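Local coordinates for protein trehalose-6-phosphate phosphatase (Candida albicans, PDB 5DXF) that belongs to glycosyltransferase family 20 and, in this N-terminal fragment, has the two-lobed GT-B architecture of paired Rossmann-like domains, at residues 444-449 / 502-507; 338-343 / 371-376; 33-38 / 70-75. All coordinates share one frame; numbering follows the deposited sequence.

Overall arrangement
All three contacts are largely buried, and no two share a helix or strand; their centres lie 24 to 25 Å apart. Interaction 3 belongs to the N-terminal Rossmann-like domain, where a helix packs on strand 34-37, while interactions 1 and 2 belong to the C-terminal one. Interaction 2 is the nearest to the centre of the chain, about 12 Å between centres, and is the most polar: two parallel strands joined by backbone hydrogen bonds plus a side-chain network. Interaction 1, about 18 Å out, joins two helices by apolar packing with a lysine-tyrosine-glutamate group at one side. Interaction 3 has no hydrogen bond between its segments and rests on van der Waals packing around a buried amide.

Interaction 1: residues 444-449 / 502-507; sequences FVICQK and KLYEKV
Y504 reaches out from helix 493-509 and lays its ring beside the end of helix 439-447, where K449 crosses it obliquely. The ring gets there because its CG stands anti to the backbone N (chi1 -176°), which carries the phenol alongside the other helix. K449 comes over one face: its CB sits 3.8 Å from the centroid of the Y504 ring, a CH-pi contact displaced toward the ring's edge. From there the lysine chain, bent at chi3 (-99°), follows the ring to its tip, and K449 NZ donates a hydrogen bond of 2.9 Å to Y504 OH. At the ring edge, in its plane, stands the backbone of I446, with I446 CA 3.9 Å from Y504 CE1.

Beside the ring the packing is apolar. V445 points toward the partner helix and pushes one methyl into it: V445 CG1 lies 3.6 Å from Y504 CA and 3.9 Å from L503 CB. One turn further along, V507 CG2 meets the same V445 CG1 at 4.0 Å. I446 approaches from the flank, its CG1 4.3 Å from V507 CG1, while also resting on helix 303-311.

That third helix completes the polar group. E307 offers OE1 to K449 NZ as a salt bridge and hydrogen-bonds Y504 OH through OE2, so lysine, tyrosine and glutamate are each bonded to the other two. The carboxylate probably favours a charged lysine, and the phenol oxygen, gripped by both neighbours, links helix 493-509 and the loop after helix 439-447 to helix 303-311.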
ATOM      1  N   PHE A 444      -4.247  -9.756   8.679  1.00 44.05           N
ATOM      2  CA  PHE A 444      -4.497 -10.090  10.077  1.00 47.57           C
ATOM      3  C   PHE A 444      -5.860 -10.749  10.253  1.00 53.37           C
ATOM      4  O   PHE A 444      -5.987 -11.762  10.954  1.00 41.53           O
ATOM      5  CB  PHE A 444      -4.403  -8.835  10.949  1.00 38.30           C
ATOM      6  CG  PHE A 444      -4.931  -9.019  12.346  1.00 38.07           C
ATOM      7  CD1 PHE A 444      -4.138  -9.587  13.332  1.00 26.34           C
ATOM      8  CD2 PHE A 444      -6.217  -8.614  12.676  1.00 36.53           C
ATOM      9  CE1 PHE A 444      -4.617  -9.753  14.621  1.00 34.89           C
ATOM     10  CE2 PHE A 444      -6.706  -8.778  13.961  1.00 34.62           C
ATOM     11  CZ  PHE A 444      -5.904  -9.346  14.936  1.00 41.59           C
ATOM     12  N   VAL A 445      -6.879 -10.167   9.624  1.00 51.24           N
ATOM     13  CA  VAL A 445      -8.230 -10.709   9.713  1.00 49.53           C
ATOM     14  C   VAL A 445      -8.262 -12.135   9.169  1.00 62.03           C
ATOM     15  O   VAL A 445      -8.897 -13.012   9.761  1.00 51.34           O
ATOM     16  CB  VAL A 445      -9.256  -9.832   8.959  1.00 50.65           C
ATOM     17  CG1 VAL A 445     -10.601 -10.528   8.884  1.00 55.02           C
ATOM     18  CG2 VAL A 445      -9.407  -8.482   9.643  1.00 51.45           C
ATOM     19  N   ILE A 446      -7.569 -12.373   8.055  1.00 53.10           N
ATOM     20  CA  ILE A 446      -7.455 -13.739   7.541  1.00 50.04           C
ATOM     21  C   ILE A 446      -6.788 -14.653   8.570  1.00 58.51           C
ATOM     22  O   ILE A 446      -7.255 -15.766   8.835  1.00 57.30           O
ATOM     23  CB  ILE A 446      -6.644 -13.814   6.229  1.00 54.92           C
ATOM     24  CG1 ILE A 446      -7.377 -13.115   5.087  1.00 51.36           C
ATOM     25  CG2 ILE A 446      -6.369 -15.262   5.857  1.00 53.81           C
ATOM     26  CD1 ILE A 446      -6.658 -13.241   3.770  1.00 51.91           C
ATOM     27  N   CYS A 447      -5.699 -14.164   9.154  1.00 59.57           N
ATOM     28  CA  CYS A 447      -4.910 -14.946  10.099  1.00 50.33           C
ATOM     29  C   CYS A 447      -5.641 -15.215  11.408  1.00 52.81           C
ATOM     30  O   CYS A 447      -5.208 -16.051  12.200  1.00 60.27           O
ATOM     31  CB  CYS A 447      -3.586 -14.237  10.397  1.00 51.28           C
ATOM     32  SG  CYS A 447      -2.391 -14.267   9.042  1.00 62.80           S
ATOM     33  N   GLN A 448      -6.742 -14.506  11.640  1.00 52.49           N
ATOM     34  CA  GLN A 448      -7.469 -14.656  12.894  1.00 54.68           C
ATOM     35  C   GLN A 448      -8.797 -15.389  12.764  1.00 54.17           C
ATOM     36  O   GLN A 448      -9.585 -15.383  13.703  1.00 47.96           O
ATOM     37  CB  GLN A 448      -7.724 -13.284  13.522  1.00 53.44           C
ATOM     38  CG  GLN A 448      -6.482 -12.630  14.071  1.00 52.35           C
ATOM     39  CD  GLN A 448      -5.801 -13.472  15.127  1.00 59.36           C
ATOM     40  OE1 GLN A 448      -6.456 -14.184  15.886  1.00 57.30           O
ATOM     41  NE2 GLN A 448      -4.478 -13.396  15.182  1.00 51.40           N
ATOM     42  N   LYS A 449      -9.053 -16.022  11.624  1.00 53.89           N
ATOM     43  CA  LYS A 449     -10.355 -16.653  11.409  1.00 61.52           C
ATOM     44  C   LYS A 449     -10.636 -17.759  12.427  1.00 61.82           C
ATOM     45  O   LYS A 449     -11.778 -17.944  12.842  1.00 57.70           O
ATOM     46  CB  LYS A 449     -10.472 -17.210   9.980  1.00 62.07           C
ATOM     47  CG  LYS A 449     -10.006 -18.648   9.804  1.00 55.19           C
ATOM     48  CD  LYS A 449      -9.966 -19.058   8.336  1.00 60.56           C
ATOM     49  CE  LYS A 449     -11.199 -19.857   7.914  1.00 63.83           C
ATOM     50  NZ  LYS A 449     -11.040 -20.471   6.557  1.00 60.80           N
ATOM     51  N   LYS A 502     -17.825 -11.471  10.632  1.00 57.44           N
ATOM     52  CA  LYS A 502     -18.196 -10.323   9.806  1.00 64.97           C
ATOM     53  C   LYS A 502     -17.027  -9.793   8.981  1.00 62.09           C
ATOM     54  O   LYS A 502     -17.114  -9.686   7.749  1.00 56.26           O
ATOM     55  CB  LYS A 502     -18.760  -9.201  10.687  1.00 64.56           C
ATOM     56  CG  LYS A 502     -19.969  -9.607  11.517  1.00 68.57           C
ATOM     57  CD  LYS A 502     -20.417  -8.494  12.453  1.00 69.88           C
ATOM     58  CE  LYS A 502     -21.652  -8.915  13.237  1.00 71.26           C
ATOM     59  NZ  LYS A 502     -22.838  -8.056  12.959  1.00 74.21           N
ATOM     60  N   LEU A 503     -15.930  -9.480   9.666  1.00 57.04           N
ATOM     61  CA  LEU A 503     -14.743  -8.943   9.009  1.00 57.39           C
ATOM     62  C   LEU A 503     -14.118  -9.935   8.035  1.00 51.26           C
ATOM     63  O   LEU A 503     -13.608  -9.544   6.989  1.00 51.23           O
ATOM     64  CB  LEU A 503     -13.696  -8.529  10.041  1.00 58.90           C
ATOM     65  CG  LEU A 503     -14.105  -7.450  11.039  1.00 61.40           C
ATOM     66  CD1 LEU A 503     -12.974  -7.190  12.019  1.00 50.52           C
ATOM     67  CD2 LEU A 503     -14.493  -6.179  10.308  1.00 57.57           C
ATOM     68  N   TYR A 504     -14.156 -11.217   8.380  1.00 62.13           N
ATOM     69  CA  TYR A 504     -13.529 -12.242   7.553  1.00 57.27           C
ATOM     70  C   TYR A 504     -14.253 -12.378   6.225  1.00 62.46           C
ATOM     71  O   TYR A 504     -13.626 -12.283   5.170  1.00 61.37           O
ATOM     72  CB  TYR A 504     -13.490 -13.583   8.281  1.00 56.18           C
ATOM     73  CG  TYR A 504     -12.765 -14.679   7.541  1.00 62.09           C
ATOM     74  CD1 TYR A 504     -11.378 -14.705   7.474  1.00 56.58           C
ATOM     75  CD2 TYR A 504     -13.469 -15.697   6.919  1.00 67.08           C
ATOM     76  CE1 TYR A 504     -10.713 -15.717   6.797  1.00 61.99           C
ATOM     77  CE2 TYR A 504     -12.818 -16.709   6.243  1.00 73.31           C
ATOM     78  CZ  TYR A 504     -11.444 -16.716   6.184  1.00 71.56           C
ATOM     79  OH  TYR A 504     -10.812 -17.731   5.505  1.00 63.56           O
ATOM     80  N   GLU A 505     -15.568 -12.580   6.258  1.00 67.52           N
ATOM     81  CA  GLU A 505     -16.303 -12.657   4.997  1.00 66.30           C
ATOM     82  C   GLU A 505     -16.290 -11.311   4.263  1.00 58.70           C
ATOM     83  O   GLU A 505     -16.365 -11.277   3.034  1.00 56.82           O
ATOM     84  CB  GLU A 505     -17.744 -13.141   5.215  1.00 63.71           C
ATOM     85  CG  GLU A 505     -18.399 -12.696   6.502  1.00 68.97           C
ATOM     86  CD  GLU A 505     -19.886 -12.955   6.492  1.00 85.97           C
ATOM     87  OE1 GLU A 505     -20.292 -14.137   6.540  1.00 98.85           O
ATOM     88  OE2 GLU A 505     -20.651 -11.969   6.424  1.00 86.24           O
ATOM     89  N   LYS A 506     -16.165 -10.207   5.001  1.00 55.24           N
ATOM     90  CA  LYS A 506     -16.073  -8.903   4.346  1.00 58.95           C
ATOM     91  C   LYS A 506     -14.772  -8.772   3.552  1.00 60.35           C
ATOM     92  O   LYS A 506     -14.752  -8.185   2.469  1.00 58.47           O
ATOM     93  CB  LYS A 506     -16.182  -7.758   5.352  1.00 62.74           C
ATOM     94  CG  LYS A 506     -16.416  -6.405   4.689  1.00 71.13           C
ATOM     95  CD  LYS A 506     -17.665  -6.437   3.809  1.00 76.13           C
ATOM     96  CE  LYS A 506     -17.851  -5.141   3.032  1.00 71.44           C
ATOM     97  NZ  LYS A 506     -16.706  -4.865   2.120  1.00 71.81           N
ATOM     98  N   VAL A 507     -13.690  -9.319   4.100  1.00 52.60           N
ATOM     99  CA  VAL A 507     -12.396  -9.351   3.426  1.00 55.03           C
ATOM    100  C   VAL A 507     -12.431 -10.322   2.250  1.00 61.54           C
ATOM    101  O   VAL A 507     -11.916 -10.024   1.170  1.00 58.74           O
ATOM    102  CB  VAL A 507     -11.261  -9.756   4.396  1.00 62.76           C
ATOM    103  CG1 VAL A 507      -9.978 -10.055   3.637  1.00 46.71           C
ATOM    104  CG2 VAL A 507     -11.024  -8.657   5.417  1.00 52.81           C
TER

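Interaction 2: residues 338-343 / 371-376; sequences DRLDKV and QVSSPG
D338 and Q371 lie on neighbouring parallel strands of a Rossmann-like beta-alpha-beta unit, two residues out of register, and their side chains meet at the same lysine. Q371 NE2 donates to D338 OD2 at 3.1 Å, meeting the anti lone pair of that oxygen, away from its twin. The two flat groups are nearly coplanar, their planes 16° apart, although the side chains themselves cross at about a right angle; a bend at chi2 brings the amide of Q371 round to the aspartate. K349, on the connecting helix 346-359, forms a salt bridge with D338 OD2 and a hydrogen bond with Q371 OE1. Both amide ends of Q371 are thereby held, which fixes its flip, and the lysine probably stabilises D338 as a carboxylate.

The backbones form a parallel ladder. D338 N donates to V372 O at 3.2 Å, nearly along the C=O axis, and S374 N returns a bond of the same length, 3.2 Å, to D338 O, this time from above the carbonyl plane. The ladder closes with its shortest and straightest bond, L340 N to S374 O at 2.8 Å and 168°, just where strand 332-339 has given way to loop. S373 CA also directs its hydrogen at D338 O, a CA-H...O contact of 3.1 Å.

Packing follows the strand alternation. On the face of R339 and S374, the extended arginine chain starts out over the serine, with R339 CG 3.6 Å from S374 CB. S373 lies on the other face, that of D338; its hydroxyl is hydrogen-bonded to H408 of the next strand, 406-409. L340, which also touches helices 381-398 and 346-359, sets its CG 3.7 Å from S373 CB.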
ATOM      1  N   ASP A 338       4.368  -1.740  10.179  1.00 54.67           N
ATOM      2  CA  ASP A 338       4.196  -0.506   9.430  1.00 53.79           C
ATOM      3  C   ASP A 338       5.545   0.071   9.032  1.00 51.02           C
ATOM      4  O   ASP A 338       6.546  -0.164   9.702  1.00 50.23           O
ATOM      5  CB  ASP A 338       3.412   0.522  10.254  1.00 51.26           C
ATOM      6  CG  ASP A 338       2.058   0.006  10.696  1.00 59.72           C
ATOM      7  OD1 ASP A 338       1.095   0.117   9.910  1.00 71.27           O
ATOM      8  OD2 ASP A 338       1.958  -0.509  11.829  1.00 54.04           O
ATOM      9  N   ARG A 339       5.570   0.817   7.934  1.00 52.55           N
ATOM     10  CA  ARG A 339       6.752   1.587   7.575  1.00 56.32           C
ATOM     11  C   ARG A 339       6.921   2.730   8.570  1.00 55.23           C
ATOM     12  O   ARG A 339       5.935   3.289   9.050  1.00 52.56           O
ATOM     13  CB  ARG A 339       6.643   2.129   6.150  1.00 54.74           C
ATOM     14  CG  ARG A 339       6.868   1.086   5.067  1.00 64.91           C
ATOM     15  CD  ARG A 339       6.648   1.675   3.684  1.00 81.31           C
ATOM     16  NE  ARG A 339       7.227   0.842   2.633  1.00 97.13           N
ATOM     17  CZ  ARG A 339       7.256   1.176   1.347  1.00 99.77           C
ATOM     18  NH1 ARG A 339       6.734   2.327   0.945  1.00 97.16           N
ATOM     19  NH2 ARG A 339       7.806   0.358   0.460  1.00 93.81           N
ATOM     20  N   LEU A 340       8.153   3.108   8.866  1.00 51.47           N
ATOM     21  CA  LEU A 340       8.344   4.156   9.842  1.00 59.07           C
ATOM     22  C   LEU A 340       8.201   5.460   9.097  1.00 59.72           C
ATOM     23  O   LEU A 340       9.079   5.867   8.364  1.00 61.62           O
ATOM     24  CB  LEU A 340       9.726   4.059  10.459  1.00 58.21           C
ATOM     25  CG  LEU A 340       9.824   3.333  11.790  1.00 47.83           C
ATOM     26  CD1 LEU A 340      11.182   3.548  12.439  1.00 41.91           C
ATOM     27  CD2 LEU A 340       8.709   3.790  12.701  1.00 46.19           C
ATOM     28  N   ASP A 341       7.067   6.108   9.314  1.00 59.10           N
ATOM     29  CA  ASP A 341       6.636   7.234   8.520  1.00 51.96           C
ATOM     30  C   ASP A 341       5.693   8.112   9.300  1.00 52.41           C
ATOM     31  O   ASP A 341       5.204   7.722  10.338  1.00 51.86           O
ATOM     32  CB  ASP A 341       5.923   6.741   7.283  1.00 20.00           C
ATOM     33  CG  ASP A 341       6.591   7.190   6.039  1.00 20.00           C
ATOM     34  OD1 ASP A 341       7.250   8.242   6.086  1.00 20.00           O
ATOM     35  OD2 ASP A 341       6.468   6.498   5.014  1.00 20.00           O
ATOM     36  N   LYS A 342       5.474   9.318   8.807  1.00 55.06           N
ATOM     37  CA  LYS A 342       4.479  10.205   9.375  1.00 53.43           C
ATOM     38  C   LYS A 342       3.051   9.686   9.246  1.00 47.57           C
ATOM     39  O   LYS A 342       2.249   9.842  10.146  1.00 55.07           O
ATOM     40  CB  LYS A 342       4.593  11.593   8.760  1.00 53.96           C
ATOM     41  CG  LYS A 342       5.952  12.231   8.934  1.00 62.71           C
ATOM     42  CD  LYS A 342       5.865  13.738   8.838  1.00 65.03           C
ATOM     43  CE  LYS A 342       7.231  14.376   8.982  1.00 73.64           C
ATOM     44  NZ  LYS A 342       7.742  14.878   7.682  1.00 76.55           N
ATOM     45  N   VAL A 343       2.743   9.083   8.110  1.00 42.08           N
ATOM     46  CA  VAL A 343       1.388   8.687   7.744  1.00 53.67           C
ATOM     47  C   VAL A 343       0.941   7.359   8.349  1.00 51.93           C
ATOM     48  O   VAL A 343      -0.244   7.167   8.610  1.00 52.11           O
ATOM     49  CB  VAL A 343       1.236   8.596   6.215  1.00 50.47           C
ATOM     50  CG1 VAL A 343       1.172   9.984   5.616  1.00 53.82           C
ATOM     51  CG2 VAL A 343       2.378   7.794   5.604  1.00 61.07           C
ATOM     52  N   GLN A 371       6.255  -4.395  17.402  1.00 43.01           N
ATOM     53  CA  GLN A 371       6.235  -3.579  16.194  1.00 41.83           C
ATOM     54  C   GLN A 371       7.412  -3.921  15.286  1.00 39.00           C
ATOM     55  O   GLN A 371       8.570  -3.792  15.684  1.00 42.39           O
ATOM     56  CB  GLN A 371       6.264  -2.087  16.547  1.00 42.11           C
ATOM     57  CG  GLN A 371       6.075  -1.163  15.352  1.00 36.71           C
ATOM     58  CD  GLN A 371       4.676  -1.236  14.776  1.00 46.57           C
ATOM     59  OE1 GLN A 371       3.706  -1.465  15.499  1.00 48.32           O
ATOM     60  NE2 GLN A 371       4.563  -1.048  13.467  1.00 43.98           N
ATOM     61  N   VAL A 372       7.107  -4.376  14.075  1.00 35.66           N
ATOM     62  CA  VAL A 372       8.129  -4.568  13.055  1.00 41.45           C
ATOM     63  C   VAL A 372       7.993  -3.455  12.020  1.00 45.32           C
ATOM     64  O   VAL A 372       6.925  -3.256  11.442  1.00 50.71           O
ATOM     65  CB  VAL A 372       8.024  -5.953  12.383  1.00 43.01           C
ATOM     66  CG1 VAL A 372       6.570  -6.366  12.245  1.00 53.24           C
ATOM     67  CG2 VAL A 372       8.715  -5.943  11.025  1.00 44.01           C
ATOM     68  N   SER A 373       9.079  -2.721  11.802  1.00 45.47           N
ATOM     69  CA  SER A 373       9.030  -1.528  10.969  1.00 46.46           C
ATOM     70  C   SER A 373       9.914  -1.620   9.732  1.00 48.26           C
ATOM     71  O   SER A 373      10.913  -2.339   9.713  1.00 46.11           O
ATOM     72  CB  SER A 373       9.418  -0.297  11.791  1.00 40.76           C
ATOM     73  OG  SER A 373      10.586  -0.544  12.553  1.00 50.10           O
ATOM     74  N   SER A 374       9.526  -0.879   8.700  1.00 56.75           N
ATOM     75  CA  SER A 374      10.282  -0.802   7.459  1.00 54.72           C
ATOM     76  C   SER A 374      10.872   0.600   7.325  1.00 61.64           C
ATOM     77  O   SER A 374      10.259   1.571   7.766  1.00 56.87           O
ATOM     78  CB  SER A 374       9.384  -1.137   6.267  1.00 66.26           C
ATOM     79  OG  SER A 374       8.575  -2.269   6.546  1.00 68.18           O
ATOM     80  N   PRO A 375      12.067   0.717   6.722  1.00 73.00           N
ATOM     81  CA  PRO A 375      12.756   2.014   6.677  1.00 78.40           C
ATOM     82  C   PRO A 375      12.119   3.034   5.731  1.00 86.14           C
ATOM     83  O   PRO A 375      11.594   2.665   4.680  1.00 80.65           O
ATOM     84  CB  PRO A 375      14.156   1.638   6.189  1.00 76.15           C
ATOM     85  CG  PRO A 375      13.929   0.429   5.352  1.00 81.70           C
ATOM     86  CD  PRO A 375      12.858  -0.344   6.074  1.00 71.59           C
ATOM     87  N   GLY A 376      12.184   4.310   6.112  1.00 88.38           N
ATOM     88  CA  GLY A 376      11.607   5.394   5.333  1.00 89.99           C
ATOM     89  C   GLY A 376      12.632   6.073   4.446  1.00102.25           C
ATOM     90  O   GLY A 376      13.835   5.863   4.603  1.00 94.40           O
TER

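Interaction 3: residues 33-38 / 70-75; sequences ILNVMT and SSQHFL
Helix 66-76 packs against strand 34-37 in the N-terminal Rossmann-like domain, the two forming the first strand and helix of a beta-alpha-beta crossover that continues into the neighbouring parallel strand 84-88. The short segments run nearly antiparallel, 156° between their directions, with their axes 10.1 Å apart, so the contact is made by side chains alone.

The close part centres on N35, which points from the middle of the strand at the helix. L75 meets its amide crosswise: L75 CD1 is 3.5 Å from N35 ND2, the methyl lying against the polar group. About one turn earlier on the helix comes Q72, whose CG is anti to the backbone N and whose chain then bends at chi2 (59°), turning the amide back along the strand. N35 and Q72 slide past each other in opposite directions with amide planes 32° apart. The approach of N35 ND2 to Q72 OE1, 3.5 Å, does not amount to a hydrogen bond. What fixes the asparagine is its other end, since N35 OD1 accepts a hydrogen bond from H204 NE2, at the end of adjacent strand 200-204.

Toward the two ends the contact loosens to single methyl touches. M37 sends only its terminal methyl across, M37 CE standing 4.2 Å from Q72 CB. Away from the strand, H73 is exposed and F74 leans on helix 512-526. The far end is the partly exposed I33, the first residue modelled after a gap in the chain; it crosses L75 at about a right angle, and I33 CD1 touches the second branch of the leucine, L75 CD2, at 4.1 Å.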
ATOM      1  N   ILE A  33      -2.606  -7.814 -21.861  1.00 96.68           N
ATOM      2  CA  ILE A  33      -2.665  -6.821 -20.804  1.00 92.23           C
ATOM      3  C   ILE A  33      -1.263  -6.359 -20.456  1.00 87.41           C
ATOM      4  O   ILE A  33      -0.350  -7.170 -20.323  1.00 95.92           O
ATOM      5  CB  ILE A  33      -3.362  -7.371 -19.541  1.00 93.30           C
ATOM      6  CG1 ILE A  33      -4.671  -8.071 -19.917  1.00 93.90           C
ATOM      7  CG2 ILE A  33      -3.630  -6.253 -18.544  1.00 91.84           C
ATOM      8  CD1 ILE A  33      -5.467  -8.568 -18.734  1.00 76.75           C
ATOM      9  N   LEU A  34      -1.094  -5.056 -20.311  1.00 85.06           N
ATOM     10  CA  LEU A  34       0.174  -4.518 -19.861  1.00 93.35           C
ATOM     11  C   LEU A  34       0.021  -3.838 -18.514  1.00 88.63           C
ATOM     12  O   LEU A  34      -0.769  -2.919 -18.360  1.00 84.18           O
ATOM     13  CB  LEU A  34       0.714  -3.529 -20.883  1.00 87.47           C
ATOM     14  CG  LEU A  34       0.584  -3.959 -22.338  1.00 80.59           C
ATOM     15  CD1 LEU A  34       1.562  -3.176 -23.186  1.00 80.89           C
ATOM     16  CD2 LEU A  34       0.839  -5.451 -22.475  1.00 89.83           C
ATOM     17  N   ASN A  35       0.814  -4.277 -17.547  1.00 87.54           N
ATOM     18  CA  ASN A  35       0.762  -3.714 -16.216  1.00 76.85           C
ATOM     19  C   ASN A  35       1.989  -2.890 -16.063  1.00 82.49           C
ATOM     20  O   ASN A  35       3.077  -3.366 -16.329  1.00 88.57           O
ATOM     21  CB  ASN A  35       0.772  -4.810 -15.169  1.00 82.45           C
ATOM     22  CG  ASN A  35      -0.289  -4.615 -14.123  1.00 79.53           C
ATOM     23  OD1 ASN A  35      -1.208  -3.832 -14.304  1.00 80.82           O
ATOM     24  ND2 ASN A  35      -0.173  -5.332 -13.024  1.00 74.20           N
ATOM     25  N   VAL A  36       1.814  -1.643 -15.662  1.00 80.33           N
ATOM     26  CA  VAL A  36       2.924  -0.713 -15.597  1.00 80.15           C
ATOM     27  C   VAL A  36       3.132  -0.246 -14.171  1.00 76.15           C
ATOM     28  O   VAL A  36       2.193   0.138 -13.501  1.00 77.25           O
ATOM     29  CB  VAL A  36       2.713   0.496 -16.519  1.00 86.76           C
ATOM     30  CG1 VAL A  36       4.057   1.053 -16.948  1.00 94.13           C
ATOM     31  CG2 VAL A  36       1.888   0.120 -17.738  1.00 78.80           C
ATOM     32  N   MET A  37       4.374  -0.287 -13.715  1.00 75.76           N
ATOM     33  CA  MET A  37       4.684  -0.092 -12.313  1.00 73.62           C
ATOM     34  C   MET A  37       5.878   0.814 -12.067  1.00 77.18           C
ATOM     35  O   MET A  37       6.678   1.052 -12.962  1.00 79.82           O
ATOM     36  CB  MET A  37       4.950  -1.443 -11.670  1.00 20.00           C
ATOM     37  CG  MET A  37       3.867  -1.904 -10.726  1.00 20.00           C
ATOM     38  SD  MET A  37       3.956  -3.675 -10.509  1.00 20.00           S
ATOM     39  CE  MET A  37       2.228  -4.090 -10.654  1.00 20.00           C
ATOM     40  N   THR A  38       5.987   1.325 -10.847  1.00 72.62           N
ATOM     41  CA  THR A  38       7.152   2.106 -10.460  1.00 80.69           C
ATOM     42  C   THR A  38       8.411   1.265 -10.515  1.00 76.05           C
ATOM     43  O   THR A  38       9.433   1.703 -11.008  1.00 78.98           O
ATOM     44  CB  THR A  38       7.025   2.636  -9.022  1.00 74.09           C
ATOM     45  OG1 THR A  38       5.889   3.494  -8.914  1.00 73.28           O
ATOM     46  CG2 THR A  38       8.254   3.409  -8.634  1.00 66.99           C
ATOM     47  N   SER A  70       0.499  -9.286  -5.992  1.00 64.85           N
ATOM     48  CA  SER A  70      -0.405 -10.405  -6.088  1.00 62.63           C
ATOM     49  C   SER A  70      -1.254 -10.240  -7.329  1.00 71.54           C
ATOM     50  O   SER A  70      -1.506 -11.205  -8.036  1.00 81.24           O
ATOM     51  CB  SER A  70      -1.297 -10.478  -4.860  1.00 55.06           C
ATOM     52  OG  SER A  70      -0.536 -10.433  -3.678  1.00 67.39           O
ATOM     53  N   SER A  71      -1.703  -9.026  -7.602  1.00 64.41           N
ATOM     54  CA  SER A  71      -2.481  -8.800  -8.799  1.00 65.82           C
ATOM     55  C   SER A  71      -1.636  -9.089 -10.032  1.00 76.27           C
ATOM     56  O   SER A  71      -2.067  -9.775 -10.945  1.00 80.17           O
ATOM     57  CB  SER A  71      -3.002  -7.367  -8.829  1.00 64.23           C
ATOM     58  OG  SER A  71      -3.289  -6.953 -10.148  1.00 71.29           O
ATOM     59  N   GLN A  72      -0.389  -8.662 -10.014  1.00 71.23           N
ATOM     60  CA  GLN A  72       0.460  -8.884 -11.158  1.00 74.52           C
ATOM     61  C   GLN A  72       0.583 -10.378 -11.375  1.00 78.37           C
ATOM     62  O   GLN A  72       0.484 -10.853 -12.494  1.00 83.66           O
ATOM     63  CB  GLN A  72       1.835  -8.266 -10.900  1.00 72.71           C
ATOM     64  CG  GLN A  72       3.002  -8.892 -11.641  1.00 72.28           C
ATOM     65  CD  GLN A  72       2.817  -8.830 -13.127  1.00 73.01           C
ATOM     66  OE1 GLN A  72       2.091  -7.988 -13.625  1.00 75.59           O
ATOM     67  NE2 GLN A  72       3.468  -9.725 -13.847  1.00 71.46           N
ATOM     68  N   HIS A  73       0.772 -11.125 -10.299  1.00 76.96           N
ATOM     69  CA  HIS A  73       0.952 -12.558 -10.420  1.00 80.80           C
ATOM     70  C   HIS A  73      -0.283 -13.200 -11.002  1.00 82.49           C
ATOM     71  O   HIS A  73      -0.202 -14.063 -11.858  1.00 85.68           O
ATOM     72  CB  HIS A  73       1.253 -13.192  -9.073  1.00 79.50           C
ATOM     73  CG  HIS A  73       1.725 -14.606  -9.177  1.00 92.55           C
ATOM     74  ND1 HIS A  73       2.798 -14.974  -9.961  1.00 98.13           N
ATOM     75  CD2 HIS A  73       1.263 -15.744  -8.614  1.00 90.78           C
ATOM     76  CE1 HIS A  73       2.980 -16.276  -9.871  1.00 94.34           C
ATOM     77  NE2 HIS A  73       2.063 -16.768  -9.058  1.00 98.67           N
ATOM     78  N   PHE A  74      -1.436 -12.736 -10.558  1.00 80.78           N
ATOM     79  CA  PHE A  74      -2.689 -13.288 -11.009  1.00 78.76           C
ATOM     80  C   PHE A  74      -2.739 -13.086 -12.503  1.00 82.08           C
ATOM     81  O   PHE A  74      -3.214 -13.935 -13.243  1.00 84.15           O
ATOM     82  CB  PHE A  74      -3.842 -12.554 -10.341  1.00 70.26           C
ATOM     83  CG  PHE A  74      -5.185 -13.033 -10.764  1.00 73.83           C
ATOM     84  CD1 PHE A  74      -5.536 -14.350 -10.615  1.00 69.89           C
ATOM     85  CD2 PHE A  74      -6.097 -12.161 -11.314  1.00 75.08           C
ATOM     86  CE1 PHE A  74      -6.776 -14.797 -11.006  1.00 77.89           C
ATOM     87  CE2 PHE A  74      -7.338 -12.597 -11.713  1.00 77.77           C
ATOM     88  CZ  PHE A  74      -7.682 -13.919 -11.556  1.00 71.36           C
ATOM     89  N   LEU A  75      -2.244 -11.941 -12.936  1.00 81.77           N
ATOM     90  CA  LEU A  75      -2.200 -11.613 -14.353  1.00 84.83           C
ATOM     91  C   LEU A  75      -1.220 -12.505 -15.120  1.00 87.93           C
ATOM     92  O   LEU A  75      -1.492 -12.913 -16.248  1.00 91.59           O
ATOM     93  CB  LEU A  75      -1.828 -10.145 -14.536  1.00 87.88           C
ATOM     94  CG  LEU A  75      -2.905  -9.124 -14.171  1.00 87.94           C
ATOM     95  CD1 LEU A  75      -2.409  -7.709 -14.415  1.00 88.00           C
ATOM     96  CD2 LEU A  75      -4.171  -9.391 -14.965  1.00 80.95           C
TER